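Uncharacterized protein (Bacteroides ovatus, PDB 3P02) is of unknown function but combines sequence regions of the DUF4973 (E-set clan) and BT_3044-like families in a fold rich in beta strands. Local coordinates at residues P125-E130 / Y144-L149; K211-F216 / W233-K238. One frame throughout, in Å; residues are numbered along the deposited sequence.

Contact 1: P125-E130 / Y144-L149; sequences PLKVCE and YRTAVL. With EDO (1,2-ethanediol), chain E.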
ATOM      1  N   PRO A 125     -14.112  -6.276  -0.175  1.00 10.43           N
ATOM      2  CA  PRO A 125     -15.277  -5.949   0.657  1.00 10.22           C
ATOM      3  C   PRO A 125     -15.978  -7.234   1.113  1.00 14.99           C
ATOM      4  O   PRO A 125     -16.352  -8.058   0.285  1.00 13.75           O
ATOM      5  CB  PRO A 125     -16.137  -5.101  -0.303  1.00 11.22           C
ATOM      6  CG  PRO A 125     -15.892  -5.713  -1.666  1.00 13.52           C
ATOM      7  CD  PRO A 125     -14.458  -6.303  -1.618  1.00 10.48           C
ATOM      8  N   LEU A 126     -16.114  -7.438   2.427  1.00 12.26           N
ATOM      9  CA  LEU A 126     -16.670  -8.684   2.958  1.00 11.33           C
ATOM     10  C   LEU A 126     -17.811  -8.443   3.875  1.00 13.68           C
ATOM     11  O   LEU A 126     -17.686  -7.581   4.741  1.00 13.69           O
ATOM     12  CB  LEU A 126     -15.587  -9.430   3.781  1.00 12.88           C
ATOM     13  CG  LEU A 126     -14.282  -9.704   3.095  1.00 18.31           C
ATOM     14  CD1 LEU A 126     -13.293 -10.286   4.079  1.00 19.93           C
ATOM     15  CD2 LEU A 126     -14.487 -10.670   1.957  1.00 21.12           C
ATOM     16  N   LYS A 127     -18.866  -9.246   3.777  1.00 10.31           N
ATOM     17  CA  LYS A 127     -19.975  -9.087   4.708  1.00  9.85           C
ATOM     18  C   LYS A 127     -20.203 -10.386   5.460  1.00 13.87           C
ATOM     19  O   LYS A 127     -20.068 -11.458   4.885  1.00 13.26           O
ATOM     20  CB  LYS A 127     -21.267  -8.676   3.957  1.00 11.65           C
ATOM     21  CG  LYS A 127     -22.460  -8.444   4.901  1.00 15.64           C
ATOM     22  CD  LYS A 127     -23.680  -7.871   4.204  1.00 14.74           C
ATOM     23  CE  LYS A 127     -24.768  -7.605   5.212  1.00 14.76           C
ATOM     24  NZ  LYS A 127     -26.031  -7.138   4.558  1.00 11.84           N
ATOM     25  N   VAL A 128     -20.583 -10.272   6.724  1.00 11.83           N
ATOM     26  CA  VAL A 128     -20.924 -11.402   7.574  1.00 12.46           C
ATOM     27  C   VAL A 128     -22.457 -11.436   7.708  1.00 16.83           C
ATOM     28  O   VAL A 128     -23.082 -10.376   7.867  1.00 16.16           O
ATOM     29  CB  VAL A 128     -20.170 -11.387   8.952  1.00 16.18           C
ATOM     30  CG1 VAL A 128     -20.434 -10.117   9.761  1.00 16.71           C
ATOM     31  CG2 VAL A 128     -20.499 -12.635   9.772  1.00 16.13           C
ATOM     32  N   CYS A 129     -23.054 -12.662   7.635  1.00 16.10           N
ATOM     33  CA  CYS A 129     -24.499 -12.906   7.678  0.50 19.62           C
ATOM     34  C   CYS A 129     -24.779 -14.226   8.395  1.00 21.08           C
ATOM     35  O   CYS A 129     -23.866 -15.010   8.605  1.00 18.14           O
ATOM     36  CB  CYS A 129     -25.021 -12.947   6.241  0.50 22.09           C
ATOM     37  SG  CYS A 129     -26.803 -12.699   6.074  0.50 28.06           S
ATOM     38  N   GLU A 130     -26.032 -14.496   8.689  1.00 22.26           N
ATOM     39  CA  GLU A 130     -26.558 -15.747   9.207  1.00 23.72           C
ATOM     40  C   GLU A 130     -27.716 -16.059   8.301  1.00 34.77           C
ATOM     41  O   GLU A 130     -28.549 -15.169   8.083  1.00 33.03           O
ATOM     42  CB  GLU A 130     -26.995 -15.661  10.668  1.00 24.32           C
ATOM     43  CG  GLU A 130     -25.848 -15.597  11.641  1.00 21.69           C
ATOM     44  CD  GLU A 130     -26.368 -15.522  13.053  1.00 34.03           C
ATOM     45  OE1 GLU A 130     -26.769 -14.419  13.491  1.00 26.28           O
ATOM     46  OE2 GLU A 130     -26.448 -16.592  13.695  1.00 27.72           O
ATOM     47  N   TYR A 144     -21.860  -2.622  11.567  1.00 16.14           N
ATOM     48  CA  TYR A 144     -20.574  -3.124  11.090  1.00 16.08           C
ATOM     49  C   TYR A 144     -20.665  -4.540  10.505  1.00 17.11           C
ATOM     50  O   TYR A 144     -19.792  -5.376  10.781  1.00 16.44           O
ATOM     51  CB  TYR A 144     -19.521  -3.086  12.230  1.00 19.43           C
ATOM     52  CG  TYR A 144     -19.474  -1.772  12.974  1.00 24.47           C
ATOM     53  CD1 TYR A 144     -18.793  -0.679  12.451  1.00 28.09           C
ATOM     54  CD2 TYR A 144     -20.153  -1.605  14.177  1.00 26.52           C
ATOM     55  CE1 TYR A 144     -18.788   0.553  13.109  1.00 30.38           C
ATOM     56  CE2 TYR A 144     -20.153  -0.381  14.844  1.00 28.17           C
ATOM     57  CZ  TYR A 144     -19.451   0.690  14.318  1.00 37.58           C
ATOM     58  OH  TYR A 144     -19.435   1.898  14.983  1.00 43.48           O
ATOM     59  N   ARG A 145     -21.653  -4.792   9.628  1.00 13.80           N
ATOM     60  CA  ARG A 145     -21.752  -6.111   9.005  1.00 13.02           C
ATOM     61  C   ARG A 145     -20.699  -6.324   7.914  1.00 13.60           C
ATOM     62  O   ARG A 145     -20.425  -7.478   7.583  1.00 14.32           O
ATOM     63  CB  ARG A 145     -23.136  -6.340   8.356  1.00 12.76           C
ATOM     64  CG  ARG A 145     -24.325  -6.191   9.261  1.00 14.84           C
ATOM     65  CD  ARG A 145     -24.288  -7.042  10.513  1.00 15.54           C
ATOM     66  NE  ARG A 145     -25.538  -6.764  11.221  1.00 16.23           N
ATOM     67  CZ  ARG A 145     -25.711  -6.813  12.535  1.00 22.07           C
ATOM     68  NH1 ARG A 145     -24.711  -7.187  13.331  1.00 18.77           N
ATOM     69  NH2 ARG A 145     -26.869  -6.442  13.068  1.00 17.19           N
ATOM     70  N   THR A 146     -20.125  -5.244   7.376  1.00 10.53           N
ATOM     71  CA  THR A 146     -19.194  -5.267   6.245  1.00 10.91           C
ATOM     72  C   THR A 146     -17.857  -4.600   6.584  1.00 15.48           C
ATOM     73  O   THR A 146     -17.819  -3.489   7.111  1.00 15.90           O
ATOM     74  CB  THR A 146     -19.892  -4.588   5.041  1.00 14.62           C
ATOM     75  OG1 THR A 146     -21.043  -5.382   4.746  1.00 15.20           O
ATOM     76  CG2 THR A 146     -19.018  -4.527   3.788  1.00 14.23           C
ATOM     77  N   ALA A 147     -16.761  -5.292   6.247  1.00 11.34           N
ATOM     78  CA  ALA A 147     -15.387  -4.804   6.390  1.00 11.28           C
ATOM     79  C   ALA A 147     -14.766  -4.660   4.997  1.00 13.43           C
ATOM     80  O   ALA A 147     -15.065  -5.468   4.097  1.00 14.05           O
ATOM     81  CB  ALA A 147     -14.571  -5.800   7.219  1.00 11.83           C
ATOM     82  N   VAL A 148     -13.956  -3.619   4.786  1.00  9.75           N
ATOM     83  CA  VAL A 148     -13.292  -3.449   3.495  1.00  9.67           C
ATOM     84  C   VAL A 148     -11.798  -3.490   3.761  1.00 11.97           C
ATOM     85  O   VAL A 148     -11.289  -2.617   4.471  1.00 12.11           O
ATOM     86  CB  VAL A 148     -13.701  -2.170   2.751  1.00 12.50           C
ATOM     87  CG1 VAL A 148     -12.966  -2.104   1.403  1.00 12.32           C
ATOM     88  CG2 VAL A 148     -15.207  -2.126   2.546  1.00 12.63           C
ATOM     89  N   LEU A 149     -11.096  -4.483   3.198  1.00 10.12           N
ATOM     90  CA  LEU A 149      -9.674  -4.652   3.466  1.00  9.43           C
ATOM     91  C   LEU A 149      -8.844  -4.201   2.290  1.00 11.94           C
ATOM     92  O   LEU A 149      -9.116  -4.620   1.160  1.00 11.87           O
ATOM     93  CB  LEU A 149      -9.349  -6.116   3.783  1.00  9.16           C
ATOM     94  CG  LEU A 149     -10.220  -6.786   4.856  1.00 12.31           C
ATOM     95  CD1 LEU A 149      -9.792  -8.241   5.006  1.00 13.11           C
ATOM     96  CD2 LEU A 149     -10.068  -6.053   6.220  1.00 13.58           C
TER
HETATM   97  C1  EDO E   4     -26.952  -9.894   3.015  1.00 75.97           C
HETATM   98  O1  EDO E   4     -27.972  -9.103   3.628  1.00 77.08           O
HETATM   99  C2  EDO E   4     -27.526 -11.178   2.437  1.00 75.77           C
HETATM  100  O2  EDO E   4     -26.444 -11.971   1.936  1.00 82.83           O
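K127 lies across T146 of the antiparallel neighbour strand and R145 in the loop just before it. Its CG is anti to the backbone N (chi1 -178°), and the chain stays extended from there. CB and CG both pass T146 OG1, with CG 3.4 Å from that oxygen. CD remains beside the same hydroxyl. CE reaches CB of R145 at 3.8 Å. The tip, NZ, makes a weak hydrogen bond of 2.9 Å to O1 of a 1,2-ethanediol, probably left from crystallisation. NZ also bonds the carbonyl of Y136. The guanidinium of R145 turns away and bonds the carbonyls of I13 and F9. The backbones pair as well. L126 N donates to A147 O at 2.8 Å, A147 N returns a bond to L126 O, and V128 N donates to R145 O at 2.9 Å. K127 with T146 and P125 with V148 are non-hydrogen-bonded pairs on one face. On the other face CD1 of L126 meets CD1 of L149 at 4.2 Å, the two side chains crossing at about a right angle. This is regular antiparallel beta pairing, here between strands 122-130 and 146-154 of a mixed sheet.

Contact 2: K211-F216 / W233-K238; sequences KVFLQF and WAENEK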
ATOM      1  N   LYS A 211       5.787   5.930 -14.473  1.00  8.77           N
ATOM      2  CA  LYS A 211       6.483   4.965 -13.618  1.00  8.83           C
ATOM      3  C   LYS A 211       7.982   4.851 -13.933  1.00 10.59           C
ATOM      4  O   LYS A 211       8.393   4.650 -15.088  1.00  9.38           O
ATOM      5  CB  LYS A 211       5.850   3.581 -13.782  1.00 10.07           C
ATOM      6  CG  LYS A 211       4.488   3.467 -13.089  1.00 12.60           C
ATOM      7  CD  LYS A 211       3.746   2.171 -13.451  1.00 15.27           C
ATOM      8  CE  LYS A 211       4.448   0.942 -12.907  1.00 14.63           C
ATOM      9  NZ  LYS A 211       3.809  -0.321 -13.387  1.00 18.41           N
ATOM     10  N   VAL A 212       8.793   4.975 -12.879  1.00  8.60           N
ATOM     11  CA  VAL A 212      10.249   4.813 -12.964  1.00  8.26           C
ATOM     12  C   VAL A 212      10.613   3.709 -11.991  1.00 10.09           C
ATOM     13  O   VAL A 212      10.292   3.805 -10.801  1.00  9.25           O
ATOM     14  CB  VAL A 212      11.014   6.124 -12.674  1.00  9.83           C
ATOM     15  CG1 VAL A 212      12.522   5.852 -12.678  1.00  9.39           C
ATOM     16  CG2 VAL A 212      10.649   7.201 -13.700  1.00  9.68           C
ATOM     17  N   PHE A 213      11.240   2.655 -12.502  1.00  7.73           N
ATOM     18  CA  PHE A 213      11.589   1.492 -11.708  1.00  7.25           C
ATOM     19  C   PHE A 213      12.983   1.615 -11.142  1.00  8.39           C
ATOM     20  O   PHE A 213      13.887   2.137 -11.802  1.00  8.91           O
ATOM     21  CB  PHE A 213      11.508   0.229 -12.567  1.00  8.71           C
ATOM     22  CG  PHE A 213      10.124  -0.123 -13.074  1.00  9.95           C
ATOM     23  CD1 PHE A 213       9.622   0.453 -14.244  1.00 12.01           C
ATOM     24  CD2 PHE A 213       9.311  -1.001 -12.367  1.00 11.82           C
ATOM     25  CE1 PHE A 213       8.311   0.174 -14.684  1.00 12.33           C
ATOM     26  CE2 PHE A 213       8.013  -1.296 -12.813  1.00 15.02           C
ATOM     27  CZ  PHE A 213       7.526  -0.715 -13.971  1.00 12.92           C
ATOM     28  N   LEU A 214      13.148   1.106  -9.915  1.00  7.67           N
ATOM     29  CA  LEU A 214      14.431   1.020  -9.204  1.00  8.21           C
ATOM     30  C   LEU A 214      14.640  -0.372  -8.739  1.00 11.87           C
ATOM     31  O   LEU A 214      13.718  -0.957  -8.136  1.00 10.17           O
ATOM     32  CB  LEU A 214      14.473   1.963  -7.972  1.00  8.13           C
ATOM     33  CG  LEU A 214      14.472   3.471  -8.295  1.00  9.75           C
ATOM     34  CD1 LEU A 214      14.124   4.292  -7.032  1.00 11.41           C
ATOM     35  CD2 LEU A 214      15.829   3.903  -8.903  1.00 12.64           C
ATOM     36  N   GLN A 215      15.835  -0.903  -8.976  1.00 10.30           N
ATOM     37  CA  GLN A 215      16.183  -2.233  -8.489  0.50  9.30           C
ATOM     38  C   GLN A 215      17.346  -2.115  -7.528  1.00 12.32           C
ATOM     39  O   GLN A 215      18.361  -1.516  -7.878  1.00 10.60           O
ATOM     40  CB  GLN A 215      16.517  -3.178  -9.651  0.50  9.46           C
ATOM     41  CG  GLN A 215      16.904  -4.594  -9.207  0.50 15.50           C
ATOM     42  CD  GLN A 215      17.208  -5.472 -10.394  0.50 28.22           C
ATOM     43  OE1 GLN A 215      16.820  -5.181 -11.527  0.50 24.81           O
ATOM     44  NE2 GLN A 215      17.898  -6.575 -10.165  0.50 17.06           N
ATOM     45  N   PHE A 216      17.182  -2.666  -6.325  1.00 10.47           N
ATOM     46  CA  PHE A 216      18.222  -2.666  -5.296  1.00  9.52           C
ATOM     47  C   PHE A 216      18.999  -3.962  -5.422  1.00 14.04           C
ATOM     48  O   PHE A 216      18.491  -5.019  -5.039  1.00 13.30           O
ATOM     49  CB  PHE A 216      17.560  -2.549  -3.904  1.00 10.75           C
ATOM     50  CG  PHE A 216      16.883  -1.225  -3.685  1.00  9.88           C
ATOM     51  CD1 PHE A 216      15.593  -0.984  -4.176  1.00 11.59           C
ATOM     52  CD2 PHE A 216      17.542  -0.191  -3.030  1.00 10.12           C
ATOM     53  CE1 PHE A 216      14.975   0.252  -3.988  1.00 13.15           C
ATOM     54  CE2 PHE A 216      16.907   1.040  -2.811  1.00 11.17           C
ATOM     55  CZ  PHE A 216      15.625   1.260  -3.312  1.00 10.96           C
ATOM     56  N   TRP A 233      15.063   2.266 -14.667  1.00  9.02           N
ATOM     57  CA  TRP A 233      14.549   2.212 -16.027  1.00  9.72           C
ATOM     58  C   TRP A 233      13.079   2.612 -16.085  1.00  9.83           C
ATOM     59  O   TRP A 233      12.417   2.719 -15.056  1.00  9.92           O
ATOM     60  CB  TRP A 233      14.745   0.786 -16.627  1.00  9.29           C
ATOM     61  CG  TRP A 233      13.855  -0.275 -16.041  1.00  9.53           C
ATOM     62  CD1 TRP A 233      12.709  -0.775 -16.594  1.00 12.49           C
ATOM     63  CD2 TRP A 233      14.071  -1.021 -14.827  1.00  9.64           C
ATOM     64  NE1 TRP A 233      12.179  -1.755 -15.785  1.00 12.07           N
ATOM     65  CE2 TRP A 233      13.002  -1.941 -14.702  1.00 12.82           C
ATOM     66  CE3 TRP A 233      15.101  -1.051 -13.867  1.00 11.37           C
ATOM     67  CZ2 TRP A 233      12.932  -2.876 -13.659  1.00 12.10           C
ATOM     68  CZ3 TRP A 233      14.989  -1.917 -12.788  1.00 11.95           C
ATOM     69  CH2 TRP A 233      13.911  -2.814 -12.686  1.00 12.13           C
ATOM     70  N   ALA A 234      12.562   2.797 -17.305  1.00  9.37           N
ATOM     71  CA  ALA A 234      11.150   3.045 -17.524  1.00  9.70           C
ATOM     72  C   ALA A 234      10.636   2.025 -18.502  1.00 14.42           C
ATOM     73  O   ALA A 234      11.425   1.474 -19.275  1.00 15.19           O
ATOM     74  CB  ALA A 234      10.914   4.456 -18.070  1.00 10.30           C
ATOM     75  N   GLU A 235       9.340   1.726 -18.440  1.00  9.59           N
ATOM     76  CA  GLU A 235       8.718   0.842 -19.440  1.00 10.10           C
ATOM     77  C   GLU A 235       8.016   1.653 -20.537  1.00 15.35           C
ATOM     78  O   GLU A 235       7.871   1.157 -21.651  1.00 15.26           O
ATOM     79  CB  GLU A 235       7.685  -0.095 -18.807  1.00 10.80           C
ATOM     80  CG  GLU A 235       8.313  -1.238 -18.051  1.00 13.54           C
ATOM     81  CD  GLU A 235       7.324  -2.159 -17.370  1.00 24.23           C
ATOM     82  OE1 GLU A 235       6.110  -1.852 -17.350  1.00 17.33           O
ATOM     83  OE2 GLU A 235       7.781  -3.188 -16.831  1.00 18.64           O
ATOM     84  N   ASN A 236       7.528   2.859 -20.201  1.00 12.91           N
ATOM     85  CA  ASN A 236       6.779   3.710 -21.132  1.00 11.39           C
ATOM     86  C   ASN A 236       7.722   4.412 -22.109  1.00 13.73           C
ATOM     87  O   ASN A 236       8.412   5.361 -21.717  1.00 12.50           O
ATOM     88  CB  ASN A 236       5.943   4.731 -20.359  1.00 10.69           C
ATOM     89  CG  ASN A 236       5.086   5.588 -21.270  1.00 14.98           C
ATOM     90  OD1 ASN A 236       4.905   5.279 -22.476  1.00 14.24           O
ATOM     91  ND2 ASN A 236       4.510   6.657 -20.728  1.00 10.69           N
ATOM     92  N   GLU A 237       7.726   3.978 -23.385  0.50 12.21           N
ATOM     93  CA  GLU A 237       8.588   4.579 -24.417  0.50 12.56           C
ATOM     94  C   GLU A 237       8.268   6.067 -24.656  0.50 15.22           C
ATOM     95  O   GLU A 237       9.171   6.819 -25.039  0.50 14.98           O
ATOM     96  CB  GLU A 237       8.494   3.805 -25.740  0.50 14.80           C
ATOM     97  CG  GLU A 237       9.050   2.389 -25.681  0.50 26.46           C
ATOM     98  CD  GLU A 237      10.529   2.221 -25.377  0.50 55.27           C
ATOM     99  OE1 GLU A 237      11.348   3.017 -25.892  0.50 54.08           O
ATOM    100  OE2 GLU A 237      10.871   1.268 -24.639  0.50 54.40           O
ATOM    101  N   LYS A 238       7.007   6.494 -24.405  1.00 12.51           N
ATOM    102  CA  LYS A 238       6.599   7.912 -24.583  1.00 12.45           C
ATOM    103  C   LYS A 238       7.253   8.838 -23.558  1.00 16.06           C
ATOM    104  O   LYS A 238       7.360  10.026 -23.828  1.00 14.78           O
ATOM    105  CB  LYS A 238       5.088   8.083 -24.535  1.00 13.48           C
ATOM    106  CG  LYS A 238       4.372   7.304 -25.632  1.00 12.78           C
ATOM    107  CD  LYS A 238       2.918   7.740 -25.716  1.00 15.62           C
ATOM    108  CE  LYS A 238       2.124   6.847 -26.651  1.00 19.59           C
ATOM    109  NZ  LYS A 238       0.848   7.493 -27.032  1.00 16.57           N
TER
HETATM  110  O   HOH W   1       7.426   3.489 -17.364  1.00 11.63           O
HETATM  111  O   HOH W   2       4.735   0.112 -16.109  1.00 17.31           O
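F213 and W233 point to the same face of the sheet, their ring planes nearly parallel but offset. The F213 ring and the five-membered ring of W233 are 11° apart in plane. Their centroids are 4.9 Å apart, and the rings barely overlap. The closer contact is a CH-pi one. CB of F213 sits over the six-membered ring of W233, 3.5 Å from its centroid. W233 CG lies between its backbone N and carbonyl carbon (chi1 71°), which starts the indole on its way to F213 CB. Q215 CB meets the rim of the indole in its plane, 3.7 Å from CZ3. An alanine in place of W233 would probably leave F213 CB and Q215 CB without this apolar cover and open a gap beside the phenyl ring. The backbones of F213 and W233 form an antiparallel hydrogen-bonded pair in the beta hairpin of strands 211-220 and 228-234, part of the large antiparallel sheet. F213 N donates to W233 O at 2.8 Å, and W233 N donates to F213 O at 3.1 Å. At the other end of the phenyl ring, E235 CG comes within 3.7 Å of CE1. The carboxylate plane is turned 37° from the ring. One water accepts from K211 NZ and donates to E235 OE1, linking the opposite charges. A second water accepts from N236 N and donates to K211 O at 2.7 Å.

Contact 1 and contact 2 lie on opposite sides of the centre of the chain. Their centres are about 38 Å apart and their nearest atoms about 20 Å apart, so they do not touch. Both segments of contact 1 precede those of contact 2 along the chain. They share no sheet. Contact 1 joins strands 122-130 and 146-154 in the mixed sheet. Contact 2 lies at one end of the hairpin of strands 211-220 and 228-234 in the antiparallel sheet. Contact 1 brings DUF4973 sequence against BT_3044-like sequence, whereas contact 2 lies wholly within the latter. Each contact therefore probably shapes its own part of the chain, with no direct bearing on the other.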